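Local coordinates for protein endoglucanase (Ganoderma lucidum, PDB 5D8Z) that probably hydrolyses internal beta-1,4-glycosidic bonds of cellulose and related glucans, as a glycoside hydrolase family 5 endoglucanase, at residues V79-I84 and A141-S146; G87-D92 and A123-E128; Q291-Q296 and L304-W309. All coordinates share one frame; numbering follows the deposited sequence.

Contact 1 of 3, residues V79-I84 and A141-S146; sequences VGWQFI and AALWSS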
ATOM      1  N   VAL A  79      -3.775  -7.324  -2.894  1.00 36.62           N
ATOM      2  CA  VAL A  79      -4.116  -8.557  -3.584  1.00 34.78           C
ATOM      3  C   VAL A  79      -2.902  -9.173  -4.244  1.00 32.43           C
ATOM      4  O   VAL A  79      -2.061  -8.471  -4.706  1.00 35.38           O
ATOM      5  CB  VAL A  79      -5.201  -8.316  -4.646  1.00 33.64           C
ATOM      6  CG1 VAL A  79      -4.702  -7.414  -5.756  1.00 33.38           C
ATOM      7  CG2 VAL A  79      -5.666  -9.644  -5.212  1.00 34.90           C
ATOM      8  N   GLY A  80      -2.849 -10.492  -4.323  1.00 31.40           N
ATOM      9  CA  GLY A  80      -1.749 -11.200  -4.949  1.00 28.97           C
ATOM     10  C   GLY A  80      -1.864 -11.439  -6.443  1.00 28.15           C
ATOM     11  O   GLY A  80      -2.931 -11.658  -6.985  1.00 25.87           O
ATOM     12  N   TRP A  81      -0.710 -11.444  -7.089  1.00 29.40           N
ATOM     13  CA  TRP A  81      -0.568 -11.732  -8.509  1.00 29.92           C
ATOM     14  C   TRP A  81      -1.259 -13.040  -8.870  1.00 30.30           C
ATOM     15  O   TRP A  81      -2.033 -13.122  -9.826  1.00 30.18           O
ATOM     16  CB  TRP A  81       0.928 -11.823  -8.824  1.00 28.85           C
ATOM     17  CG  TRP A  81       1.277 -11.734 -10.265  1.00 28.74           C
ATOM     18  CD1 TRP A  81       0.447 -11.886 -11.318  1.00 28.07           C
ATOM     19  CD2 TRP A  81       2.578 -11.506 -10.806  1.00 27.04           C
ATOM     20  NE1 TRP A  81       1.157 -11.778 -12.486  1.00 28.75           N
ATOM     21  CE2 TRP A  81       2.463 -11.539 -12.195  1.00 27.66           C
ATOM     22  CE3 TRP A  81       3.811 -11.240 -10.243  1.00 27.85           C
ATOM     23  CZ2 TRP A  81       3.527 -11.320 -13.039  1.00 32.24           C
ATOM     24  CZ3 TRP A  81       4.883 -11.025 -11.068  1.00 30.81           C
ATOM     25  CH2 TRP A  81       4.745 -11.070 -12.463  1.00 32.45           C
ATOM     26  N   GLN A  82      -0.976 -14.064  -8.085  1.00 30.05           N
ATOM     27  CA  GLN A  82      -1.571 -15.346  -8.310  1.00 30.07           C
ATOM     28  C   GLN A  82      -3.107 -15.253  -8.316  1.00 29.86           C
ATOM     29  O   GLN A  82      -3.775 -15.718  -9.208  1.00 32.47           O
ATOM     30  CB  GLN A  82      -1.049 -16.293  -7.277  1.00 30.97           C
ATOM     31  CG  GLN A  82       0.381 -16.734  -7.545  1.00 33.41           C
ATOM     32  CD  GLN A  82       1.459 -15.924  -6.841  1.00 36.57           C
ATOM     33  OE1 GLN A  82       1.306 -14.731  -6.571  1.00 38.55           O
ATOM     34  NE2 GLN A  82       2.585 -16.582  -6.558  1.00 40.77           N
ATOM     35  N   PHE A  83      -3.683 -14.572  -7.378  1.00 30.37           N
ATOM     36  CA  PHE A  83      -5.114 -14.431  -7.405  1.00 33.18           C
ATOM     37  C   PHE A  83      -5.606 -13.760  -8.697  1.00 33.19           C
ATOM     38  O   PHE A  83      -6.601 -14.170  -9.312  1.00 32.80           O
ATOM     39  CB  PHE A  83      -5.557 -13.645  -6.172  1.00 35.23           C
ATOM     40  CG  PHE A  83      -7.033 -13.570  -6.011  1.00 36.87           C
ATOM     41  CD1 PHE A  83      -7.722 -14.611  -5.433  1.00 37.32           C
ATOM     42  CD2 PHE A  83      -7.732 -12.450  -6.444  1.00 38.78           C
ATOM     43  CE1 PHE A  83      -9.085 -14.546  -5.274  1.00 38.36           C
ATOM     44  CE2 PHE A  83      -9.103 -12.374  -6.313  1.00 39.44           C
ATOM     45  CZ  PHE A  83      -9.784 -13.427  -5.729  1.00 41.56           C
ATOM     46  N   ILE A  84      -4.914 -12.722  -9.117  1.00 33.33           N
ATOM     47  CA  ILE A  84      -5.376 -11.952 -10.256  1.00 32.06           C
ATOM     48  C   ILE A  84      -5.395 -12.802 -11.479  1.00 34.16           C
ATOM     49  O   ILE A  84      -6.284 -12.653 -12.318  1.00 39.52           O
ATOM     50  CB  ILE A  84      -4.455 -10.774 -10.540  1.00 30.03           C
ATOM     51  CG1 ILE A  84      -4.656  -9.730  -9.467  1.00 30.21           C
ATOM     52  CG2 ILE A  84      -4.774 -10.176 -11.896  1.00 31.48           C
ATOM     53  CD1 ILE A  84      -3.549  -8.725  -9.386  1.00 30.50           C
ATOM     54  N   ALA A 141       5.220  -6.501 -16.554  1.00 33.07           N
ATOM     55  CA  ALA A 141       4.688  -5.341 -17.240  1.00 29.23           C
ATOM     56  C   ALA A 141       3.324  -5.660 -17.810  1.00 27.38           C
ATOM     57  O   ALA A 141       2.376  -4.899 -17.676  1.00 26.73           O
ATOM     58  CB  ALA A 141       5.640  -4.962 -18.341  1.00 28.93           C
ATOM     59  N   ALA A 142       3.240  -6.810 -18.443  1.00 27.10           N
ATOM     60  CA  ALA A 142       1.975  -7.337 -18.912  1.00 28.67           C
ATOM     61  C   ALA A 142       0.895  -7.231 -17.834  1.00 32.37           C
ATOM     62  O   ALA A 142      -0.223  -6.751 -18.107  1.00 37.61           O
ATOM     63  CB  ALA A 142       2.138  -8.790 -19.323  1.00 26.64           C
ATOM     64  N   LEU A 143       1.224  -7.679 -16.624  1.00 31.02           N
ATOM     65  CA  LEU A 143       0.271  -7.656 -15.540  1.00 32.07           C
ATOM     66  C   LEU A 143      -0.296  -6.279 -15.347  1.00 32.10           C
ATOM     67  O   LEU A 143      -1.519  -6.067 -15.312  1.00 33.36           O
ATOM     68  CB  LEU A 143       0.908  -8.104 -14.238  1.00 32.86           C
ATOM     69  CG  LEU A 143      -0.067  -8.020 -13.060  1.00 34.40           C
ATOM     70  CD1 LEU A 143      -1.222  -8.995 -13.275  1.00 35.03           C
ATOM     71  CD2 LEU A 143       0.649  -8.277 -11.736  1.00 35.60           C
ATOM     72  N   TRP A 144       0.603  -5.332 -15.215  1.00 32.12           N
ATOM     73  CA  TRP A 144       0.171  -3.973 -15.011  1.00 34.91           C
ATOM     74  C   TRP A 144      -0.549  -3.357 -16.207  1.00 34.10           C
ATOM     75  O   TRP A 144      -1.394  -2.513 -16.024  1.00 36.08           O
ATOM     76  CB  TRP A 144       1.347  -3.122 -14.587  1.00 34.80           C
ATOM     77  CG  TRP A 144       1.617  -3.316 -13.198  1.00 33.39           C
ATOM     78  CD1 TRP A 144       2.679  -3.955 -12.649  1.00 35.10           C
ATOM     79  CD2 TRP A 144       0.779  -2.903 -12.120  1.00 34.34           C
ATOM     80  NE1 TRP A 144       2.580  -3.930 -11.277  1.00 37.50           N
ATOM     81  CE2 TRP A 144       1.402  -3.303 -10.931  1.00 35.98           C
ATOM     82  CE3 TRP A 144      -0.435  -2.208 -12.045  1.00 34.93           C
ATOM     83  CZ2 TRP A 144       0.861  -3.024  -9.685  1.00 33.94           C
ATOM     84  CZ3 TRP A 144      -0.971  -1.951 -10.817  1.00 33.35           C
ATOM     85  CH2 TRP A 144      -0.326  -2.352  -9.653  1.00 33.78           C
ATOM     86  N   SER A 145      -0.244  -3.775 -17.419  1.00 32.53           N
ATOM     87  CA  SER A 145      -0.985  -3.261 -18.537  1.00 32.52           C
ATOM     88  C   SER A 145      -2.443  -3.631 -18.306  1.00 34.58           C
ATOM     89  O   SER A 145      -3.329  -2.772 -18.384  1.00 38.16           O
ATOM     90  CB  SER A 145      -0.476  -3.850 -19.852  1.00 33.03           C
ATOM     91  OG  SER A 145      -1.065  -3.200 -20.971  1.00 33.97           O
ATOM     92  N   SER A 146      -2.695  -4.895 -17.996  1.00 31.53           N
ATOM     93  CA  SER A 146      -4.056  -5.355 -17.860  1.00 32.47           C
ATOM     94  C   SER A 146      -4.779  -4.667 -16.726  1.00 34.37           C
ATOM     95  O   SER A 146      -5.948  -4.288 -16.885  1.00 38.70           O
ATOM     96  CB  SER A 146      -4.093  -6.840 -17.582  1.00 32.96           C
ATOM     97  OG  SER A 146      -3.331  -7.527 -18.543  1.00 34.80           O
TER
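W81 lays one face of its indole against L143. Methyl CD2 of that leucine sits 3.5 Å from the centroid of the five-membered ring and only 7° off the ring normal, a CH-pi contact centred on the pyrrole part of the indole. The ring atoms beneath are almost equally near: CD2 of L143 is 3.6 Å from NE1 of W81, and CG of the same indole lies 3.8 Å from that methyl. W81 reaches this place because CG is anti to the backbone N (chi1 -164°), which carries the indole across to the other helix although its CB does not head straight there. NE1 of the indole donates a hydrogen bond to O of G90, which helps to fix the orientation of the ring. An alanine in place of W81 would probably leave the L143 methyl facing a gap and the G90 carbonyl without its indole donor.

One turn further on, I84 returns to the same side of its short helix, its backbone N bonded to O of G80, the N-cap residue, at 3.1 Å. Its branch CG2 meets CD1 of L143 at 4.0 Å, the two side chains running at about a right angle. L143 thus works as a fork: CD2 rests over the indole, while CD1 fits between I84 and W81, 3.7 Å from NE1 of the indole. The contact is buried and small, made by CH-pi and van der Waals packing, with no hydrogen bond between the segments.

Helix 81-85 follows barrel strand 74-79 directly, whereas helix 137-149 precedes strand 157-160. F125 packs edge-to-face with W81, F83 touches helix 95-110, and W144 packs on helix 171-187. L143 joins short helix 81-85 to helix 137-149 of the outer layer.

Contact 2 of 3, residues G87-D92 and A123-E128; sequences GVAGGD and ARFNGE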
ATOM      1  N   GLY A  87      -2.764 -18.221 -10.564  1.00 38.30           N
ATOM      2  CA  GLY A  87      -1.568 -19.015 -10.545  1.00 37.26           C
ATOM      3  C   GLY A  87      -0.473 -18.727 -11.546  1.00 37.08           C
ATOM      4  O   GLY A  87       0.598 -19.256 -11.378  1.00 46.27           O
ATOM      5  N   VAL A  88      -0.691 -17.862 -12.527  1.00 38.43           N
ATOM      6  CA  VAL A  88       0.290 -17.587 -13.578  1.00 40.88           C
ATOM      7  C   VAL A  88       0.997 -16.211 -13.548  1.00 42.79           C
ATOM      8  O   VAL A  88       0.343 -15.171 -13.477  1.00 42.38           O
ATOM      9  CB  VAL A  88      -0.417 -17.652 -14.946  1.00 42.17           C
ATOM     10  CG1 VAL A  88       0.577 -17.453 -16.082  1.00 39.62           C
ATOM     11  CG2 VAL A  88      -1.149 -18.970 -15.092  1.00 43.57           C
ATOM     12  N   ALA A  89       2.323 -16.220 -13.720  1.00 47.81           N
ATOM     13  CA  ALA A  89       3.143 -14.982 -13.849  1.00 50.51           C
ATOM     14  C   ALA A  89       3.061 -14.354 -15.258  1.00 50.94           C
ATOM     15  O   ALA A  89       3.891 -14.592 -16.153  1.00 50.85           O
ATOM     16  CB  ALA A  89       4.596 -15.241 -13.466  1.00 47.83           C
ATOM     17  N   GLY A  90       2.030 -13.541 -15.430  1.00 47.50           N
ATOM     18  CA  GLY A  90       1.772 -12.890 -16.689  1.00 41.38           C
ATOM     19  C   GLY A  90       0.691 -11.892 -16.431  1.00 37.03           C
ATOM     20  O   GLY A  90       0.562 -11.444 -15.335  1.00 37.74           O
ATOM     21  N   GLY A  91      -0.085 -11.537 -17.437  1.00 37.01           N
ATOM     22  CA  GLY A  91      -1.103 -10.528 -17.273  1.00 36.22           C
ATOM     23  C   GLY A  91      -2.446 -10.977 -17.779  1.00 36.56           C
ATOM     24  O   GLY A  91      -3.271 -10.140 -18.098  1.00 36.90           O
ATOM     25  N   ASP A  92      -2.671 -12.286 -17.848  1.00 38.14           N
ATOM     26  CA  ASP A  92      -3.959 -12.814 -18.281  1.00 41.84           C
ATOM     27  C   ASP A  92      -4.863 -12.906 -17.081  1.00 39.86           C
ATOM     28  O   ASP A  92      -4.790 -13.865 -16.316  1.00 40.21           O
ATOM     29  CB  ASP A  92      -3.813 -14.166 -18.937  1.00 45.11           C
ATOM     30  CG  ASP A  92      -4.299 -14.135 -20.324  1.00 54.69           C
ATOM     31  OD1 ASP A  92      -3.448 -13.908 -21.207  1.00 62.62           O
ATOM     32  OD2 ASP A  92      -5.532 -14.229 -20.529  1.00 62.24           O
ATOM     33  N   ALA A 123       8.014  -8.299  -4.435  1.00 32.78           N
ATOM     34  CA  ALA A 123       8.845  -8.369  -5.642  1.00 33.07           C
ATOM     35  C   ALA A 123       9.137  -9.778  -6.106  1.00 31.50           C
ATOM     36  O   ALA A 123      10.026  -9.980  -6.930  1.00 33.65           O
ATOM     37  CB  ALA A 123      10.158  -7.595  -5.457  1.00 31.52           C
ATOM     38  N   ARG A 124       8.379 -10.746  -5.617  1.00 30.52           N
ATOM     39  CA  ARG A 124       8.618 -12.136  -5.983  1.00 30.03           C
ATOM     40  C   ARG A 124       7.401 -12.831  -6.572  1.00 29.45           C
ATOM     41  O   ARG A 124       6.281 -12.321  -6.533  1.00 29.14           O
ATOM     42  CB  ARG A 124       9.085 -12.892  -4.767  1.00 30.12           C
ATOM     43  CG  ARG A 124      10.483 -12.547  -4.356  1.00 30.17           C
ATOM     44  CD  ARG A 124      10.716 -12.920  -2.921  1.00 30.17           C
ATOM     45  NE  ARG A 124      12.126 -12.792  -2.640  1.00 34.32           N
ATOM     46  CZ  ARG A 124      12.736 -11.669  -2.293  1.00 39.64           C
ATOM     47  NH1 ARG A 124      12.052 -10.528  -2.165  1.00 44.63           N
ATOM     48  NH2 ARG A 124      14.046 -11.678  -2.070  1.00 40.46           N
ATOM     49  N   PHE A 125       7.662 -13.999  -7.140  1.00 31.86           N
ATOM     50  CA  PHE A 125       6.632 -14.935  -7.601  1.00 33.22           C
ATOM     51  C   PHE A 125       7.163 -16.341  -7.304  1.00 32.77           C
ATOM     52  O   PHE A 125       8.185 -16.771  -7.844  1.00 29.24           O
ATOM     53  CB  PHE A 125       6.358 -14.763  -9.104  1.00 33.43           C
ATOM     54  CG  PHE A 125       5.103 -15.451  -9.570  1.00 33.37           C
ATOM     55  CD1 PHE A 125       3.875 -14.789  -9.531  1.00 32.64           C
ATOM     56  CD2 PHE A 125       5.142 -16.762 -10.037  1.00 31.07           C
ATOM     57  CE1 PHE A 125       2.710 -15.430  -9.939  1.00 33.06           C
ATOM     58  CE2 PHE A 125       3.993 -17.397 -10.447  1.00 31.03           C
ATOM     59  CZ  PHE A 125       2.771 -16.733 -10.401  1.00 32.61           C
ATOM     60  N   ASN A 126       6.465 -17.035  -6.426  1.00 34.18           N
ATOM     61  CA  ASN A 126       6.931 -18.310  -5.883  1.00 36.72           C
ATOM     62  C   ASN A 126       8.434 -18.462  -5.674  1.00 37.08           C
ATOM     63  O   ASN A 126       9.054 -19.257  -6.348  1.00 36.12           O
ATOM     64  CB  ASN A 126       6.436 -19.464  -6.748  1.00 36.53           C
ATOM     65  CG  ASN A 126       4.936 -19.574  -6.760  1.00 36.26           C
ATOM     66  OD1 ASN A 126       4.261 -19.355  -5.752  1.00 37.05           O
ATOM     67  ND2 ASN A 126       4.404 -19.889  -7.904  1.00 35.48           N
ATOM     68  N   GLY A 127       8.995 -17.716  -4.725  1.00 38.73           N
ATOM     69  CA  GLY A 127      10.373 -17.883  -4.315  1.00 37.30           C
ATOM     70  C   GLY A 127      11.380 -17.120  -5.130  1.00 39.96           C
ATOM     71  O   GLY A 127      12.519 -16.948  -4.707  1.00 39.96           O
ATOM     72  N   GLU A 128      10.963 -16.615  -6.281  1.00 44.28           N
ATOM     73  CA  GLU A 128      11.892 -16.130  -7.288  1.00 46.75           C
ATOM     74  C   GLU A 128      11.663 -14.636  -7.527  1.00 41.30           C
ATOM     75  O   GLU A 128      10.537 -14.190  -7.437  1.00 44.44           O
ATOM     76  CB  GLU A 128      11.613 -16.947  -8.550  1.00 51.75           C
ATOM     77  CG  GLU A 128      12.834 -17.278  -9.387  1.00 61.62           C
ATOM     78  CD  GLU A 128      13.753 -18.317  -8.772  1.00 68.70           C
ATOM     79  OE1 GLU A 128      13.467 -19.542  -8.857  1.00 72.00           O
ATOM     80  OE2 GLU A 128      14.793 -17.895  -8.235  1.00 79.07           O
TER
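A89 and F125 mark the closest backbone approach, 7.2 Å between their CA atoms, where an irregular loop centred on an inverse gamma turn at A89 passes a tight hairpin without any hydrogen bond between the two. CB of A89 stands almost exactly over the middle of the F125 ring, 3.6 Å from its centroid and 6° from the normal, a CH-pi contact in which the methyl is about equally far from all the carbons beneath it. The far end of the ring lies against the loop backbone: CZ of F125 is 3.4 Å from N of A89, and at the ring edge O of G87 is 3.5 Å from that same CZ. A chi1 of -166°, turning the ring away from N of F125, points it from the strand toward the loop. P135 touches both A89 and F125 and covers part of this otherwise rather exposed site.

F125 also opens the type I' turn to E128, its N bonded to O of E128 at 2.9 Å and its O receiving N of E128. This is the two-residue beta-hairpin, here linking strands 124-125 and 128-129 in the loop that follows barrel strand 114-119.

Contact 3 of 3, residues Q291-Q296 and L304-W309; sequences QQVAYQ and LGYVGW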
ATOM      1  N   GLN A 291       2.517  11.579  17.548  1.00 51.32           N
ATOM      2  CA  GLN A 291       3.735  12.304  17.243  1.00 56.93           C
ATOM      3  C   GLN A 291       4.083  12.151  15.750  1.00 56.81           C
ATOM      4  O   GLN A 291       4.189  13.162  15.035  1.00 63.51           O
ATOM      5  CB  GLN A 291       4.888  11.889  18.184  1.00 57.37           C
ATOM      6  CG  GLN A 291       4.654  12.359  19.623  1.00 55.58           C
ATOM      7  CD  GLN A 291       5.714  11.917  20.637  1.00 57.98           C
ATOM      8  OE1 GLN A 291       6.535  11.008  20.412  1.00 52.04           O
ATOM      9  NE2 GLN A 291       5.696  12.582  21.774  1.00 59.22           N
ATOM     10  N   GLN A 292       4.193  10.913  15.270  1.00 50.49           N
ATOM     11  CA  GLN A 292       4.512  10.659  13.849  1.00 47.11           C
ATOM     12  C   GLN A 292       3.528  11.300  12.867  1.00 43.45           C
ATOM     13  O   GLN A 292       3.930  11.756  11.803  1.00 42.58           O
ATOM     14  CB  GLN A 292       4.594   9.153  13.572  1.00 47.02           C
ATOM     15  CG  GLN A 292       4.731   8.777  12.092  1.00 47.96           C
ATOM     16  CD  GLN A 292       4.878   7.275  11.859  1.00 47.23           C
ATOM     17  OE1 GLN A 292       3.919   6.609  11.491  1.00 54.28           O
ATOM     18  NE2 GLN A 292       6.066   6.743  12.086  1.00 42.01           N
ATOM     19  N   VAL A 293       2.249  11.325  13.222  1.00 42.93           N
ATOM     20  CA  VAL A 293       1.207  11.844  12.338  1.00 42.56           C
ATOM     21  C   VAL A 293       1.209  13.364  12.350  1.00 47.53           C
ATOM     22  O   VAL A 293       0.950  14.002  11.314  1.00 42.45           O
ATOM     23  CB  VAL A 293      -0.183  11.328  12.753  1.00 42.19           C
ATOM     24  CG1 VAL A 293      -1.292  11.992  11.944  1.00 38.98           C
ATOM     25  CG2 VAL A 293      -0.251   9.808  12.588  1.00 46.21           C
ATOM     26  N   ALA A 294       1.495  13.940  13.524  1.00 51.99           N
ATOM     27  CA  ALA A 294       1.642  15.393  13.654  1.00 49.44           C
ATOM     28  C   ALA A 294       2.787  15.886  12.762  1.00 47.62           C
ATOM     29  O   ALA A 294       2.614  16.817  11.957  1.00 50.50           O
ATOM     30  CB  ALA A 294       1.879  15.762  15.108  1.00 49.05           C
ATOM     31  N   TYR A 295       3.943  15.236  12.890  1.00 47.44           N
ATOM     32  CA  TYR A 295       5.100  15.486  11.995  1.00 47.61           C
ATOM     33  C   TYR A 295       4.779  15.319  10.509  1.00 46.94           C
ATOM     34  O   TYR A 295       5.100  16.181   9.691  1.00 45.47           O
ATOM     35  CB  TYR A 295       6.274  14.573  12.332  1.00 46.53           C
ATOM     36  CG  TYR A 295       7.516  14.961  11.567  1.00 53.97           C
ATOM     37  CD1 TYR A 295       8.465  15.841  12.118  1.00 54.69           C
ATOM     38  CD2 TYR A 295       7.756  14.461  10.288  1.00 55.20           C
ATOM     39  CE1 TYR A 295       9.595  16.207  11.412  1.00 53.81           C
ATOM     40  CE2 TYR A 295       8.881  14.831   9.574  1.00 56.82           C
ATOM     41  CZ  TYR A 295       9.796  15.709  10.137  1.00 57.63           C
ATOM     42  OH  TYR A 295      10.914  16.060   9.419  1.00 56.23           O
ATOM     43  N   GLN A 296       4.165  14.202  10.152  1.00 46.32           N
ATOM     44  CA  GLN A 296       3.789  13.999   8.767  1.00 47.10           C
ATOM     45  C   GLN A 296       2.919  15.102   8.219  1.00 43.12           C
ATOM     46  O   GLN A 296       3.154  15.525   7.112  1.00 42.05           O
ATOM     47  CB  GLN A 296       3.110  12.660   8.572  1.00 51.28           C
ATOM     48  CG  GLN A 296       4.110  11.530   8.569  1.00 52.97           C
ATOM     49  CD  GLN A 296       3.449  10.199   8.360  1.00 58.59           C
ATOM     50  OE1 GLN A 296       2.267  10.020   8.660  1.00 62.33           O
ATOM     51  NE2 GLN A 296       4.211   9.243   7.849  1.00 62.97           N
ATOM     52  N   LEU A 304       2.602  12.819   0.922  1.00 39.54           N
ATOM     53  CA  LEU A 304       1.209  12.843   0.480  1.00 41.70           C
ATOM     54  C   LEU A 304       0.195  12.255   1.501  1.00 43.95           C
ATOM     55  O   LEU A 304      -1.035  12.486   1.384  1.00 39.64           O
ATOM     56  CB  LEU A 304       1.049  12.050  -0.815  1.00 43.36           C
ATOM     57  CG  LEU A 304       1.450  12.620  -2.171  1.00 46.77           C
ATOM     58  CD1 LEU A 304       0.564  11.992  -3.244  1.00 45.09           C
ATOM     59  CD2 LEU A 304       1.330  14.130  -2.213  1.00 49.15           C
ATOM     60  N   GLY A 305       0.685  11.485   2.478  1.00 43.15           N
ATOM     61  CA  GLY A 305      -0.220  10.803   3.410  1.00 42.22           C
ATOM     62  C   GLY A 305       0.289   9.565   4.121  1.00 39.96           C
ATOM     63  O   GLY A 305       1.398   9.093   3.869  1.00 39.47           O
ATOM     64  N   TYR A 306      -0.539   9.046   5.028  1.00 38.40           N
ATOM     65  CA  TYR A 306      -0.278   7.756   5.686  1.00 38.68           C
ATOM     66  C   TYR A 306      -1.481   6.873   5.466  1.00 38.57           C
ATOM     67  O   TYR A 306      -2.587   7.393   5.274  1.00 43.40           O
ATOM     68  CB  TYR A 306       0.004   7.912   7.180  1.00 36.79           C
ATOM     69  CG  TYR A 306      -1.127   8.552   7.913  1.00 38.52           C
ATOM     70  CD1 TYR A 306      -2.197   7.806   8.336  1.00 37.53           C
ATOM     71  CD2 TYR A 306      -1.154   9.935   8.134  1.00 38.86           C
ATOM     72  CE1 TYR A 306      -3.261   8.395   8.982  1.00 38.17           C
ATOM     73  CE2 TYR A 306      -2.209  10.525   8.784  1.00 37.17           C
ATOM     74  CZ  TYR A 306      -3.255   9.741   9.217  1.00 37.51           C
ATOM     75  OH  TYR A 306      -4.317  10.291   9.894  1.00 39.00           O
ATOM     76  N   VAL A 307      -1.261   5.551   5.456  1.00 36.13           N
ATOM     77  CA  VAL A 307      -2.345   4.563   5.406  1.00 32.18           C
ATOM     78  C   VAL A 307      -2.063   3.528   6.461  1.00 31.15           C
ATOM     79  O   VAL A 307      -1.002   2.919   6.473  1.00 31.08           O
ATOM     80  CB  VAL A 307      -2.410   3.864   4.050  1.00 32.57           C
ATOM     81  CG1 VAL A 307      -3.683   3.039   3.913  1.00 33.92           C
ATOM     82  CG2 VAL A 307      -2.346   4.870   2.933  1.00 32.88           C
ATOM     83  N   GLY A 308      -3.019   3.323   7.347  1.00 32.63           N
ATOM     84  CA  GLY A 308      -2.787   2.490   8.525  1.00 33.95           C
ATOM     85  C   GLY A 308      -2.969   1.014   8.240  1.00 32.05           C
ATOM     86  O   GLY A 308      -3.871   0.635   7.506  1.00 31.39           O
ATOM     87  N   TRP A 309      -2.098   0.187   8.802  1.00 31.07           N
ATOM     88  CA  TRP A 309      -2.126  -1.211   8.485  1.00 33.04           C
ATOM     89  C   TRP A 309      -2.974  -1.882   9.492  1.00 35.28           C
ATOM     90  O   TRP A 309      -2.578  -1.969  10.655  1.00 32.71           O
ATOM     91  CB  TRP A 309      -0.765  -1.900   8.466  1.00 34.74           C
ATOM     92  CG  TRP A 309      -0.963  -3.358   8.246  1.00 35.30           C
ATOM     93  CD1 TRP A 309      -0.961  -4.328   9.201  1.00 39.08           C
ATOM     94  CD2 TRP A 309      -1.272  -4.011   7.016  1.00 36.63           C
ATOM     95  NE1 TRP A 309      -1.250  -5.548   8.650  1.00 41.30           N
ATOM     96  CE2 TRP A 309      -1.433  -5.393   7.307  1.00 38.75           C
ATOM     97  CE3 TRP A 309      -1.412  -3.576   5.691  1.00 36.82           C
ATOM     98  CZ2 TRP A 309      -1.722  -6.340   6.330  1.00 36.60           C
ATOM     99  CZ3 TRP A 309      -1.697  -4.519   4.706  1.00 37.36           C
ATOM    100  CH2 TRP A 309      -1.847  -5.890   5.036  1.00 39.08           C
TER
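The apolar part of the contact is made by V293 and Y306. Methyl CG1 of the valine lies 3.6 Å from CE2 of the tyrosine, while its other methyl, CG2, lies over one face of the ring. The two side chains run at about a right angle, the helix supplying the methyls and the strand the flat phenol. With CG lodged between its backbone N and carbonyl carbon (chi1 59°), the side chain of Y306 points from the strand toward helix 283-298.

A polar atom meets the base of the same side chain. OE1 of Q296 is 3.4 Å from CB of Y306 and 3.5 Å from CD2 of its ring, the amide plane turned just 13° from the ring plane; these are van der Waals contacts, and no hydrogen bond joins the segments. The hydroxyl of Y306 is bonded instead to the carbonyl of L341, close to the C-terminal end of the modelled chain. W258 and N274 also touch Q296, placing it between helix 254-267 and the neighbouring strand.

Strand 272-277, helix 283-298 and strand 303-312 form a beta-alpha-beta unit, and this helix-on-strand packing belongs to the last such unit of the eight-stranded TIM barrel, between its seventh and eighth strands.

Chain order takes strand 74-79 into the short helix of contact 1, then at once into loop 87-92 of contact 2. Contact 2 closes first, at hairpin 123-128, and is nested inside the longer loop that contact 1 closes at helix 137-149. The two touch directly, their centres 8 Å apart: OG of S146 is 2.7 Å from O of G91, a probable hydrogen bond, so helix 137-149 also holds the inner loop. Contact 3 comes later in series and closes a short loop within the final beta-alpha-beta unit. Its centre is about 28 Å from that of contact 1, so contacts 1 and 2 form one cluster on one side of the barrel, and contact 3 ties neighbouring elements on the other without touching it.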